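Side-chain contacts in putative alkaline phosphatase (Pseudomonas fluorescens, PDB 4F1V), which binds phosphate with high affinity in the periplasm and is probably the solute-binding component of the PstSACB transporter that imports it: residues W82-Q87 / N354-G359; I86-V91 / A347-A352; D266-V271 / T339-T344; P282-T285 / I290-F293; T294-S299 / K317-S322. One frame throughout, in Å; residues are numbered along the deposited sequence. Where two conformers were deposited one is given.

Interactions 1, 2 and 5 lie along strands 85-94 and 291-299, antiparallel neighbours in one mixed sheet. Interactions 1 and 2 share I86, and their centres are about 9 Å apart. Interactions 2 and 5 are closer, with centres about 6 Å apart, and P89 and Y319 join them. Interaction 3 uses the same helix as interaction 2, 339-349, and its centre is about 8 Å away. Interaction 4 sits at the start of strand 291-299, its centre about 29 Å from that of interaction 1. None of the five holds phosphate directly. In interaction 5 the L296 side chain is about 12 Å from the ion, and T294 hydrogen-bonds to the pocket residue D63.

Interaction 1 of 5, residues W82-Q87 / N354-G359; sequences WGKLIQ and NALSIG
K84, just before strand 85-94, and I86 within it reach to L356 and I358 in the loop after helix 339-349. The K84 side chain leaves the backbone pointing at this loop. CB and CG span the distance without touching it. CG is anti to the carbonyl carbon (chi1 -76°), and the chain runs straight on to CD, which comes to 4.4 Å from L356 CD2. Bends at chi3 and chi4 then fold the end over. CE meets L356 CD2 at 3.7 Å, the two side chains crossing obliquely. NZ turns away from the leucine and hydrogen-bonds to S263 O.

Strand 85-94 is an outermost strand of the five-stranded mixed sheet, and the loop lies beside it. The loop is shaped by a type I beta turn from N354 to S357, closed by S357 N to N354 O at 3.0 Å. An Asx turn lies within it. L356 N donates to N354 OD1 at 3.0 Å with an N-H...O angle of 164°, in the carbonyl plane and on a lone pair. This helps hold the backbone from which the L356 side chain projects.

I86 meets I358 through apolar carbons. I86 CD1 lies 3.6 Å from I358 CG1, and the two isoleucines cross at about a right angle.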
# COMPACT_ATOMS: atom_id res chain seq x y z
N TRP A 82 -2.79 26.55 -3.42
CA TRP A 82 -1.75 25.57 -3.67
C TRP A 82 -1.99 24.71 -4.92
O TRP A 82 -1.07 24.03 -5.35
CB TRP A 82 -1.58 24.62 -2.42
CG TRP A 82 -1.01 25.31 -1.24
CD1 TRP A 82 -0.62 26.63 -1.14
CD2 TRP A 82 -0.83 24.72 0.06
NE1 TRP A 82 -0.15 26.87 0.14
CE2 TRP A 82 -0.29 25.75 0.91
CE3 TRP A 82 -1.08 23.44 0.59
CZ2 TRP A 82 0.03 25.51 2.21
CZ3 TRP A 82 -0.75 23.20 1.91
CH2 TRP A 82 -0.24 24.21 2.73
N GLY A 83 -3.20 24.78 -5.47
CA GLY A 83 -3.53 23.94 -6.62
C GLY A 83 -4.15 22.60 -6.21
O GLY A 83 -4.18 22.23 -5.02
N LYS A 84 -4.68 21.90 -7.20
CA LYS A 84 -5.22 20.55 -6.98
C LYS A 84 -4.14 19.58 -6.48
O LYS A 84 -3.02 19.58 -6.99
CB LYS A 84 -5.78 20.02 -8.33
CG LYS A 84 -7.12 20.63 -8.68
CD LYS A 84 -7.62 20.23 -10.08
CE LYS A 84 -7.94 18.79 -10.24
NZ LYS A 84 -8.84 18.21 -9.24
N LEU A 85 -4.50 18.70 -5.56
CA LEU A 85 -3.60 17.58 -5.31
C LEU A 85 -3.82 16.51 -6.40
O LEU A 85 -4.88 16.46 -7.07
CB LEU A 85 -3.75 16.98 -3.89
CG LEU A 85 -5.07 16.28 -3.49
CD1 LEU A 85 -5.26 14.88 -4.08
CD2 LEU A 85 -5.20 16.18 -1.98
N ILE A 86 -2.82 15.66 -6.50
CA ILE A 86 -2.71 14.52 -7.40
C ILE A 86 -2.53 13.26 -6.53
O ILE A 86 -1.66 13.23 -5.67
CB ILE A 86 -1.51 14.70 -8.34
CG1 ILE A 86 -1.74 15.91 -9.27
CG2 ILE A 86 -1.24 13.40 -9.12
CD1 ILE A 86 -0.50 16.32 -10.08
N GLN A 87 -3.34 12.24 -6.81
CA GLN A 87 -3.23 10.92 -6.15
C GLN A 87 -3.14 9.88 -7.29
O GLN A 87 -4.06 9.80 -8.11
CB GLN A 87 -4.44 10.66 -5.30
CG GLN A 87 -4.31 9.33 -4.50
CD GLN A 87 -5.54 9.01 -3.64
OE1 GLN A 87 -5.43 8.61 -2.47
NE2 GLN A 87 -6.73 9.15 -4.23
N ASN A 354 -2.58 19.45 -20.82
CA ASN A 354 -3.61 18.91 -20.02
C ASN A 354 -3.87 19.83 -18.83
O ASN A 354 -2.93 20.26 -18.15
CB ASN A 354 -3.25 17.50 -19.50
CG ASN A 354 -4.53 16.76 -19.10
OD1 ASN A 354 -5.09 16.97 -18.05
ND2 ASN A 354 -5.02 15.94 -20.02
N ALA A 355 -5.16 20.07 -18.52
CA ALA A 355 -5.55 20.88 -17.38
C ALA A 355 -5.01 20.36 -16.06
O ALA A 355 -4.95 21.14 -15.08
CB ALA A 355 -7.04 20.94 -17.30
N LEU A 356 -4.68 19.05 -15.99
CA LEU A 356 -4.18 18.45 -14.75
C LEU A 356 -2.67 18.44 -14.64
O LEU A 356 -2.12 17.96 -13.62
CB LEU A 356 -4.72 16.99 -14.61
CG LEU A 356 -6.22 16.84 -14.59
CD1 LEU A 356 -6.59 15.39 -14.31
CD2 LEU A 356 -6.86 17.75 -13.60
N SER A 357 -1.95 18.96 -15.62
CA SER A 357 -0.51 18.71 -15.68
C SER A 357 0.26 19.53 -14.63
O SER A 357 -0.01 20.70 -14.37
CB SER A 357 0.03 18.96 -17.10
OG SER A 357 -0.04 20.35 -17.42
N ILE A 358 1.28 18.88 -14.08
CA ILE A 358 2.11 19.49 -13.05
C ILE A 358 2.78 20.72 -13.65
O ILE A 358 3.41 20.67 -14.70
CB ILE A 358 3.15 18.47 -12.51
CG1 ILE A 358 2.48 17.28 -11.83
CG2 ILE A 358 4.16 19.14 -11.60
CD1 ILE A 358 3.32 16.03 -11.78
N GLY A 359 2.70 21.85 -12.93
CA GLY A 359 3.33 23.09 -13.40
C GLY A 359 2.66 23.76 -14.57
O GLY A 359 3.26 24.67 -15.18

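Interaction 2 of 5, residues I86-V91 / A347-A352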
# COMPACT_ATOMS: atom_id res chain seq x y z
N ILE A 86 -2.82 15.66 -6.50
CA ILE A 86 -2.71 14.52 -7.40
C ILE A 86 -2.53 13.26 -6.53
O ILE A 86 -1.66 13.23 -5.67
CB ILE A 86 -1.51 14.70 -8.34
CG1 ILE A 86 -1.74 15.91 -9.27
CG2 ILE A 86 -1.24 13.40 -9.12
CD1 ILE A 86 -0.50 16.32 -10.08
N GLN A 87 -3.34 12.24 -6.81
CA GLN A 87 -3.23 10.92 -6.15
C GLN A 87 -3.14 9.88 -7.29
O GLN A 87 -4.06 9.80 -8.11
CB GLN A 87 -4.44 10.66 -5.30
CG GLN A 87 -4.31 9.33 -4.50
CD GLN A 87 -5.54 9.01 -3.64
OE1 GLN A 87 -5.43 8.61 -2.47
NE2 GLN A 87 -6.73 9.15 -4.23
N VAL A 88 -2.04 9.10 -7.33
CA VAL A 88 -1.86 8.16 -8.45
C VAL A 88 -1.24 6.88 -7.92
O VAL A 88 -0.39 6.91 -7.03
CB VAL A 88 -0.97 8.68 -9.58
CG1 VAL A 88 -1.71 9.68 -10.46
CG2 VAL A 88 0.34 9.32 -9.05
N PRO A 89 -1.61 5.72 -8.49
CA PRO A 89 -0.87 4.46 -8.14
C PRO A 89 0.58 4.59 -8.48
O PRO A 89 0.94 5.14 -9.54
CB PRO A 89 -1.55 3.42 -9.04
CG PRO A 89 -2.94 3.96 -9.12
CD PRO A 89 -2.70 5.45 -9.40
N SER A 90 1.41 3.99 -7.61
CA SER A 90 2.84 3.86 -7.84
C SER A 90 3.22 2.49 -8.40
O SER A 90 3.81 2.39 -9.46
CB SER A 90 3.55 4.14 -6.51
OG SER A 90 4.96 3.99 -6.70
N VAL A 91 2.84 1.43 -7.67
CA VAL A 91 3.11 0.05 -8.01
C VAL A 91 1.95 -0.83 -7.46
O VAL A 91 1.25 -0.44 -6.58
CB VAL A 91 4.47 -0.48 -7.46
CG1 VAL A 91 5.62 0.44 -7.87
CG2 VAL A 91 4.44 -0.58 -5.92
N ALA A 347 -0.26 11.33 -19.60
CA ALA A 347 -1.15 12.18 -20.40
C ALA A 347 -1.87 13.20 -19.53
O ALA A 347 -2.13 14.34 -19.99
CB ALA A 347 -2.16 11.34 -21.17
N SER A 348 -2.21 12.84 -18.33
CA SER A 348 -2.88 13.79 -17.41
C SER A 348 -1.89 14.71 -16.68
O SER A 348 -2.11 15.92 -16.58
CB SER A 348 -3.77 13.06 -16.38
OG SER A 348 -4.92 12.51 -16.97
N PHE A 349 -0.84 14.13 -16.10
CA PHE A 349 -0.03 14.83 -15.11
C PHE A 349 1.27 15.39 -15.65
O PHE A 349 1.88 16.24 -14.98
CB PHE A 349 0.17 13.95 -13.85
CG PHE A 349 -1.14 13.58 -13.25
CD1 PHE A 349 -1.56 12.25 -13.14
CD2 PHE A 349 -2.06 14.56 -12.78
CE1 PHE A 349 -2.78 11.90 -12.68
CE2 PHE A 349 -3.29 14.20 -12.30
CZ PHE A 349 -3.66 12.85 -12.20
N LEU A 350 1.70 14.98 -16.83
CA LEU A 350 2.90 15.55 -17.45
C LEU A 350 2.59 16.40 -18.69
O LEU A 350 3.08 17.52 -18.83
CB LEU A 350 3.95 14.51 -17.82
CG LEU A 350 4.75 13.98 -16.65
CD1 LEU A 350 5.58 12.77 -17.09
CD2 LEU A 350 5.65 15.07 -16.10
N THR A 351 1.82 15.85 -19.63
CA THR A 351 1.61 16.53 -20.92
C THR A 351 1.06 17.95 -20.69
O THR A 351 0.03 18.14 -20.09
CB THR A 351 0.71 15.67 -21.81
OG1 THR A 351 1.36 14.39 -21.95
CG2 THR A 351 0.47 16.30 -23.14
N ALA A 352 1.83 18.95 -21.22
CA ALA A 352 1.63 20.31 -20.77
C ALA A 352 0.21 20.86 -20.96
O ALA A 352 -0.30 21.56 -20.08
CB ALA A 352 2.66 21.25 -21.38
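At I86 a chi1 of -65° swings CG2 to the side away from the backbone N, and F349 has CG anti to its carbonyl carbon; together these torsions lay the isoleucine methyl over the phenyl ring. The contact is strand-to-helix packing: the outer strand 85-94 of the mixed sheet meets the last turn of helix 339-349. I86 CG2 stands 3.8 Å from the centroid of the F349 ring and only 8° off the ring normal, a CH-pi contact over the face. The other branch of I86 follows the rim of the ring, with CD1 3.6 Å from F349 CD2. V88 comes in obliquely. Its CG1 is modelled 3.3 Å from F349 CE1, but V88 has two deposited conformers, so this short distance is doubtful.

With F349 replaced by alanine, I86 CG2 would probably lose its aromatic face and a gap would open between strand and helix. W268 also meets the ring, with the two planes at about 55°. F349 and I358 are also joined by a backbone hydrogen bond. On the face opposite I86, S348 CB lies over the centre of the F349 ring, 3.9 Å above its plane.

Interaction 3 of 5, residues D266-V271 / T339-T344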
# COMPACT_ATOMS: atom_id res chain seq x y z
N ASP A 266 -9.84 10.52 -6.36
CA ASP A 266 -10.26 9.19 -5.92
C ASP A 266 -10.35 8.20 -7.11
O ASP A 266 -10.17 7.01 -6.92
CB ASP A 266 -11.62 9.29 -5.23
CG ASP A 266 -12.08 7.97 -4.64
OD1 ASP A 266 -12.99 7.33 -5.21
OD2 ASP A 266 -11.53 7.60 -3.58
N ALA A 267 -10.64 8.69 -8.33
CA ALA A 267 -10.83 7.82 -9.48
C ALA A 267 -9.56 7.16 -9.90
O ALA A 267 -9.59 6.19 -10.69
CB ALA A 267 -11.44 8.60 -10.60
N TRP A 268 -8.39 7.67 -9.48
CA TRP A 268 -7.12 7.18 -9.95
C TRP A 268 -6.61 5.94 -9.23
O TRP A 268 -5.74 5.26 -9.74
CB TRP A 268 -6.08 8.31 -9.80
CG TRP A 268 -6.19 9.29 -10.98
CD1 TRP A 268 -7.02 10.38 -11.07
CD2 TRP A 268 -5.51 9.20 -12.22
NE1 TRP A 268 -6.88 10.97 -12.29
CE2 TRP A 268 -5.98 10.29 -13.05
CE3 TRP A 268 -4.54 8.35 -12.77
CZ2 TRP A 268 -5.49 10.52 -14.34
CZ3 TRP A 268 -4.08 8.56 -14.07
CH2 TRP A 268 -4.57 9.62 -14.84
N VAL A 269 -7.09 5.70 -7.99
CA VAL A 269 -6.56 4.56 -7.20
C VAL A 269 -7.54 3.40 -7.29
O VAL A 269 -8.64 3.45 -6.69
CB VAL A 269 -6.33 4.92 -5.72
CG1 VAL A 269 -5.89 3.67 -4.95
CG2 VAL A 269 -5.30 6.03 -5.63
N PRO A 270 -7.20 2.32 -7.99
CA PRO A 270 -8.11 1.17 -8.02
C PRO A 270 -8.08 0.48 -6.68
O PRO A 270 -7.03 0.36 -6.06
CB PRO A 270 -7.49 0.23 -9.09
CG PRO A 270 -6.51 1.12 -9.85
CD PRO A 270 -6.00 2.10 -8.81
N VAL A 271 -9.24 -0.01 -6.25
CA VAL A 271 -9.31 -0.85 -5.10
C VAL A 271 -10.00 -2.15 -5.46
O VAL A 271 -10.87 -2.22 -6.32
CB VAL A 271 -9.95 -0.20 -3.88
CG1 VAL A 271 -9.19 1.06 -3.48
CG2 VAL A 271 -11.42 0.09 -4.07
N THR A 339 2.34 -0.71 -19.42
CA THR A 339 2.72 0.38 -20.27
C THR A 339 1.55 1.36 -20.55
O THR A 339 1.73 2.62 -20.52
CB THR A 339 3.26 -0.21 -21.60
OG1 THR A 339 4.36 -1.08 -21.29
CG2 THR A 339 3.61 0.86 -22.58
N ALA A 340 0.33 0.85 -20.72
CA ALA A 340 -0.83 1.72 -20.94
C ALA A 340 -1.23 2.53 -19.69
O ALA A 340 -1.74 3.67 -19.82
CB ALA A 340 -2.03 0.90 -21.48
N TRP A 341 -1.03 1.97 -18.50
CA TRP A 341 -1.22 2.73 -17.25
C TRP A 341 -0.24 3.90 -17.18
O TRP A 341 -0.61 5.02 -16.86
CB TRP A 341 -1.07 1.79 -16.03
CG TRP A 341 -2.39 1.41 -15.40
CD1 TRP A 341 -3.11 0.27 -15.58
CD2 TRP A 341 -3.07 2.19 -14.41
NE1 TRP A 341 -4.23 0.31 -14.79
CE2 TRP A 341 -4.23 1.47 -14.03
CE3 TRP A 341 -2.83 3.45 -13.79
CZ2 TRP A 341 -5.11 1.92 -13.08
CZ3 TRP A 341 -3.73 3.92 -12.86
CH2 TRP A 341 -4.86 3.15 -12.49
N LYS A 342 1.04 3.61 -17.48
CA LYS A 342 2.04 4.70 -17.45
C LYS A 342 1.62 5.82 -18.40
O LYS A 342 1.73 7.02 -18.10
CB LYS A 342 3.42 4.20 -17.76
CG LYS A 342 4.08 3.24 -16.82
CD LYS A 342 5.54 3.05 -17.14
CE LYS A 342 6.35 2.14 -16.27
NZ LYS A 342 5.98 0.69 -16.43
N ALA A 343 1.17 5.44 -19.62
CA ALA A 343 0.80 6.45 -20.61
C ALA A 343 -0.35 7.32 -20.15
O ALA A 343 -0.37 8.53 -20.41
CB ALA A 343 0.49 5.77 -21.94
N THR A 344 -1.30 6.71 -19.45
CA THR A 344 -2.45 7.45 -18.90
C THR A 344 -2.00 8.42 -17.85
O THR A 344 -2.44 9.60 -17.80
CB THR A 344 -3.50 6.46 -18.41
OG1 THR A 344 -3.96 5.62 -19.46
CG2 THR A 344 -4.70 7.14 -17.82
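A340 O is gripped twice by T344, the threonine that touches W268. In the conformer given for A340, T344 OG1 donates to this oxygen at 3.0 Å and T344 N at 3.1 Å. The two donors arrive from opposite faces of the carbonyl plane, and the hydroxyl is tilted 24° out of it. The backbone bond belongs to helix 339-349; the hydroxyl adds a second bond within the same turn. This is helix-on-loop packing in the Venus-flytrap fold: the helix meets loop 266-271, which leads to strand 272-273, and both lie against strand 85-94 of the mixed sheet.

With OG1 turned back to the helix (chi1 -60°), the CG2 methyl of T344 is left to meet the loop. It lies 3.9 Å from W268 CH2, and the two side chains cross at a slant. T344 O lies at the edge of the W268 ring, in its plane. The W341 ring has a similar neighbour: W268 O sits in its plane at the edge, 3.6 Å from W341 CH2. Aromatic C-H groups carry a slight positive charge, so both edge contacts are probably mildly favourable.

Both indole N-H groups are used outside the two segments. W268 NE1 bonds to R262 O, and W341 NE1 bonds to V254 O. These bonds help set the turn of each ring. P89 of strand 85-94 touches both W341 and P270. With chi1 at -104°, off a staggered value, the W341 ring reaches P270. The proline approaches it obliquely, with P270 CG 3.6 Å from W341 CZ2.

Interaction 4 of 5, residues P282-T285 / I290-F293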
# COMPACT_ATOMS: atom_id res chain seq x y z
N PRO A 282 -12.93 -7.32 -8.42
CA PRO A 282 -13.01 -8.54 -7.59
C PRO A 282 -11.59 -9.08 -7.39
O PRO A 282 -10.72 -8.95 -8.24
CB PRO A 282 -13.80 -9.54 -8.47
CG PRO A 282 -13.54 -9.06 -9.87
CD PRO A 282 -13.41 -7.59 -9.81
N TYR A 283 -11.43 -9.72 -6.23
CA TYR A 283 -10.16 -10.41 -6.00
C TYR A 283 -10.01 -11.53 -7.04
O TYR A 283 -10.99 -12.19 -7.43
CB TYR A 283 -10.03 -10.90 -4.57
CG TYR A 283 -9.79 -9.74 -3.62
CD1 TYR A 283 -10.81 -9.20 -2.88
CD2 TYR A 283 -8.52 -9.17 -3.51
CE1 TYR A 283 -10.61 -8.10 -2.04
CE2 TYR A 283 -8.30 -8.08 -2.70
CZ TYR A 283 -9.33 -7.53 -1.96
OH TYR A 283 -9.20 -6.42 -1.14
N PRO A 284 -8.80 -11.78 -7.48
CA PRO A 284 -8.58 -12.75 -8.57
C PRO A 284 -8.83 -14.19 -8.12
O PRO A 284 -8.57 -14.52 -6.96
CB PRO A 284 -7.14 -12.52 -8.95
CG PRO A 284 -6.47 -11.96 -7.69
CD PRO A 284 -7.54 -11.09 -7.12
N THR A 285 -9.33 -15.01 -9.02
CA THR A 285 -9.63 -16.39 -8.82
C THR A 285 -8.44 -17.32 -9.03
O THR A 285 -8.51 -18.47 -8.59
CB THR A 285 -10.89 -16.80 -9.75
OG1 THR A 285 -10.67 -16.50 -11.15
CG2 THR A 285 -12.02 -16.00 -9.27
N ILE A 290 -4.49 -11.97 -2.36
CA ILE A 290 -4.49 -10.73 -1.59
C ILE A 290 -3.56 -9.72 -2.20
O ILE A 290 -2.31 -9.92 -2.22
CB ILE A 290 -4.11 -10.92 -0.10
CG1 ILE A 290 -4.67 -12.24 0.49
CG2 ILE A 290 -4.61 -9.72 0.70
CD1 ILE A 290 -4.27 -12.47 1.93
N LEU A 291 -4.08 -8.62 -2.74
CA LEU A 291 -3.28 -7.66 -3.51
C LEU A 291 -3.96 -6.27 -3.46
O LEU A 291 -5.13 -6.12 -3.07
CB LEU A 291 -3.04 -8.12 -4.95
CG LEU A 291 -4.18 -7.90 -5.95
CD1 LEU A 291 -3.78 -8.47 -7.31
CD2 LEU A 291 -5.52 -8.50 -5.53
N GLY A 292 -3.23 -5.27 -3.97
CA GLY A 292 -3.76 -3.92 -4.18
C GLY A 292 -2.68 -3.00 -4.66
O GLY A 292 -1.66 -3.48 -5.19
N PHE A 293 -2.90 -1.68 -4.55
CA PHE A 293 -1.94 -0.67 -5.00
C PHE A 293 -1.43 0.14 -3.83
O PHE A 293 -2.14 0.40 -2.84
CB PHE A 293 -2.56 0.29 -6.06
CG PHE A 293 -2.86 -0.43 -7.35
CD1 PHE A 293 -4.08 -1.08 -7.55
CD2 PHE A 293 -1.89 -0.50 -8.33
CE1 PHE A 293 -4.32 -1.77 -8.73
CE2 PHE A 293 -2.13 -1.20 -9.50
CZ PHE A 293 -3.35 -1.81 -9.72
O HOH W 1 -6.79 -5.04 -1.17
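Residues 282-284 are extended but outside regular structure at Y283 and P284, while 291-293 begins the long strand 291-299. Y283 and P284 have backbone angles close to those of a polyproline II chain, with psi near 145°. The nearest CA atoms across the contact are those of Y283 and I290, 7.2 Å apart. No direct hydrogen bond links the two segments.

L291 carries the apolar part. Its CG sits between the backbone N and the carbonyl carbon (chi1 81°), which brings the CD2 methyl up to the loop. CD2 meets two groups. It is 3.6 Å from P284 CD, and 3.7 Å from Y283 CD2 at the edge of the phenol ring, near its plane. L291 runs alongside Y283 and P284, pointing the opposite way.

A water supplies the polar link. Y283 OH donates to it at 2.8 Å, and the water donates to L291 O at 2.7 Å. The water lies in the plane of the phenol ring, at its edge. The methyl and the water thus lie along the same edge of the phenol, one near each end.

Y283 also meets F155 edge-to-face, on helix 147-159, whose first residues line the phosphate pocket. I290 and G292 pair through their backbones with V95 and T93. Two neighbouring antiparallel strands here are consistent with the hinge strands that join the two lobes of a Venus-flytrap binding protein.

Interaction 5 of 5, residues T294-S299 / K317-S322; sequences TNLIFS and KHYGAS
The apolar contacts all run through one methyl, L296 CD1, which points from strand 291-299 to the end of helix 305-318. CG of L296 is anti to the carbonyl carbon (chi1 -54°), and the chain is then straight to CD1. In the conformer given, this methyl arrives at the edge of the Y319 ring, near its plane, 4.0 Å from Y319 CE1. It is also 4.1 Å from H318 CD2, approaching that ring obliquely. A distance of 3.2 Å from CD1 to Y319 OH is doubtful, since L296 has two deposited conformers.

Two polar bonds go to strand 85-94, the neighbour of 291-299. Y319 OH bonds to P89 O, and H318 NE2 bonds to S90 OG. H318 ND1 is instead hydrogen-bonded to N325 ND2. G320 N donates back to K317 O at 3.1 Å, across the helix end.

A phenylalanine in place of Y319 would lack the hydroxyl and would probably leave P89 O without this partner. The phenol and imidazole lie buried against leucine, yet their polar atoms find partners outside the segments, so the end of helix 305-318 and the residue after it are joined to the sheet by hydrogen bonds as well as by packing.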
# COMPACT_ATOMS: atom_id res chain seq x y z
N THR A 294 -0.18 0.59 -3.97
CA THR A 294 0.35 1.68 -3.12
C THR A 294 0.57 2.90 -4.02
O THR A 294 0.87 2.73 -5.21
CB THR A 294 1.60 1.24 -2.37
OG1 THR A 294 2.02 2.29 -1.51
CG2 THR A 294 2.76 0.85 -3.26
N ASN A 295 0.40 4.10 -3.46
CA ASN A 295 0.12 5.32 -4.22
C ASN A 295 1.07 6.46 -3.85
O ASN A 295 1.74 6.47 -2.82
CB ASN A 295 -1.34 5.77 -3.98
CG ASN A 295 -2.26 4.56 -4.04
OD1 ASN A 295 -2.24 3.81 -5.04
ND2 ASN A 295 -3.05 4.40 -3.04
N LEU A 296 1.07 7.46 -4.77
CA LEU A 296 1.75 8.76 -4.56
C LEU A 296 0.69 9.85 -4.38
O LEU A 296 -0.37 9.82 -5.02
CB LEU A 296 2.55 9.14 -5.80
CG LEU A 296 3.57 8.14 -6.37
CD1 LEU A 296 4.27 8.69 -7.60
CD2 LEU A 296 4.55 7.70 -5.33
N ILE A 297 1.01 10.85 -3.56
CA ILE A 297 0.22 12.05 -3.41
C ILE A 297 1.18 13.24 -3.58
O ILE A 297 2.17 13.37 -2.85
CB ILE A 297 -0.46 12.12 -2.04
CG1 ILE A 297 -1.38 10.90 -1.83
CG2 ILE A 297 -1.26 13.43 -1.88
CD1 ILE A 297 -1.80 10.72 -0.36
N PHE A 298 0.89 14.09 -4.59
CA PHE A 298 1.68 15.26 -4.95
C PHE A 298 0.72 16.47 -5.10
O PHE A 298 -0.49 16.33 -5.11
CB PHE A 298 2.43 15.04 -6.28
CG PHE A 298 3.73 14.26 -6.15
CD1 PHE A 298 3.75 12.87 -6.00
CD2 PHE A 298 4.94 14.94 -6.13
CE1 PHE A 298 4.97 12.19 -5.87
CE2 PHE A 298 6.13 14.27 -5.97
CZ PHE A 298 6.15 12.91 -5.86
N SER A 299 1.33 17.66 -5.26
CA SER A 299 0.58 18.84 -5.76
C SER A 299 0.73 18.97 -7.25
O SER A 299 1.81 18.69 -7.81
CB SER A 299 1.14 20.08 -5.05
OG SER A 299 0.32 21.22 -5.38
N LYS A 317 10.50 9.85 -14.97
CA LYS A 317 11.16 8.57 -14.68
C LYS A 317 10.20 7.47 -14.23
O LYS A 317 10.18 6.36 -14.80
CB LYS A 317 12.30 8.78 -13.68
CG LYS A 317 13.06 7.49 -13.45
CD LYS A 317 14.37 7.62 -12.78
CE LYS A 317 15.30 6.43 -12.98
NZ LYS A 317 16.57 6.68 -12.24
N HIS A 318 9.44 7.75 -13.17
CA HIS A 318 8.62 6.71 -12.55
C HIS A 318 7.55 6.18 -13.45
O HIS A 318 7.10 5.02 -13.32
CB HIS A 318 8.04 7.27 -11.23
CG HIS A 318 7.68 6.18 -10.23
ND1 HIS A 318 8.62 5.32 -9.75
CD2 HIS A 318 6.47 5.89 -9.68
CE1 HIS A 318 8.02 4.53 -8.89
NE2 HIS A 318 6.70 4.83 -8.80
N TYR A 319 7.06 7.03 -14.39
CA TYR A 319 6.06 6.65 -15.36
C TYR A 319 6.58 6.65 -16.77
O TYR A 319 5.82 6.70 -17.73
CB TYR A 319 4.79 7.54 -15.21
CG TYR A 319 4.22 7.43 -13.81
CD1 TYR A 319 4.50 8.39 -12.85
CD2 TYR A 319 3.46 6.34 -13.41
CE1 TYR A 319 4.02 8.28 -11.53
CE2 TYR A 319 2.97 6.20 -12.14
CZ TYR A 319 3.26 7.17 -11.18
OH TYR A 319 2.83 7.04 -9.91
N GLY A 320 7.90 6.55 -16.93
CA GLY A 320 8.47 6.54 -18.29
C GLY A 320 8.36 5.21 -18.99
O GLY A 320 8.39 4.15 -18.36
N ALA A 321 8.25 5.31 -20.33
CA ALA A 321 8.38 4.12 -21.13
C ALA A 321 9.74 3.52 -21.08
O ALA A 321 9.91 2.30 -21.10
CB ALA A 321 7.93 4.39 -22.59
N SER A 322 10.77 4.33 -21.04
CA SER A 322 12.17 3.95 -21.00
C SER A 322 12.83 4.67 -19.82
O SER A 322 12.28 5.62 -19.28
CB SER A 322 12.94 4.44 -22.25
OG SER A 322 12.68 3.78 -23.44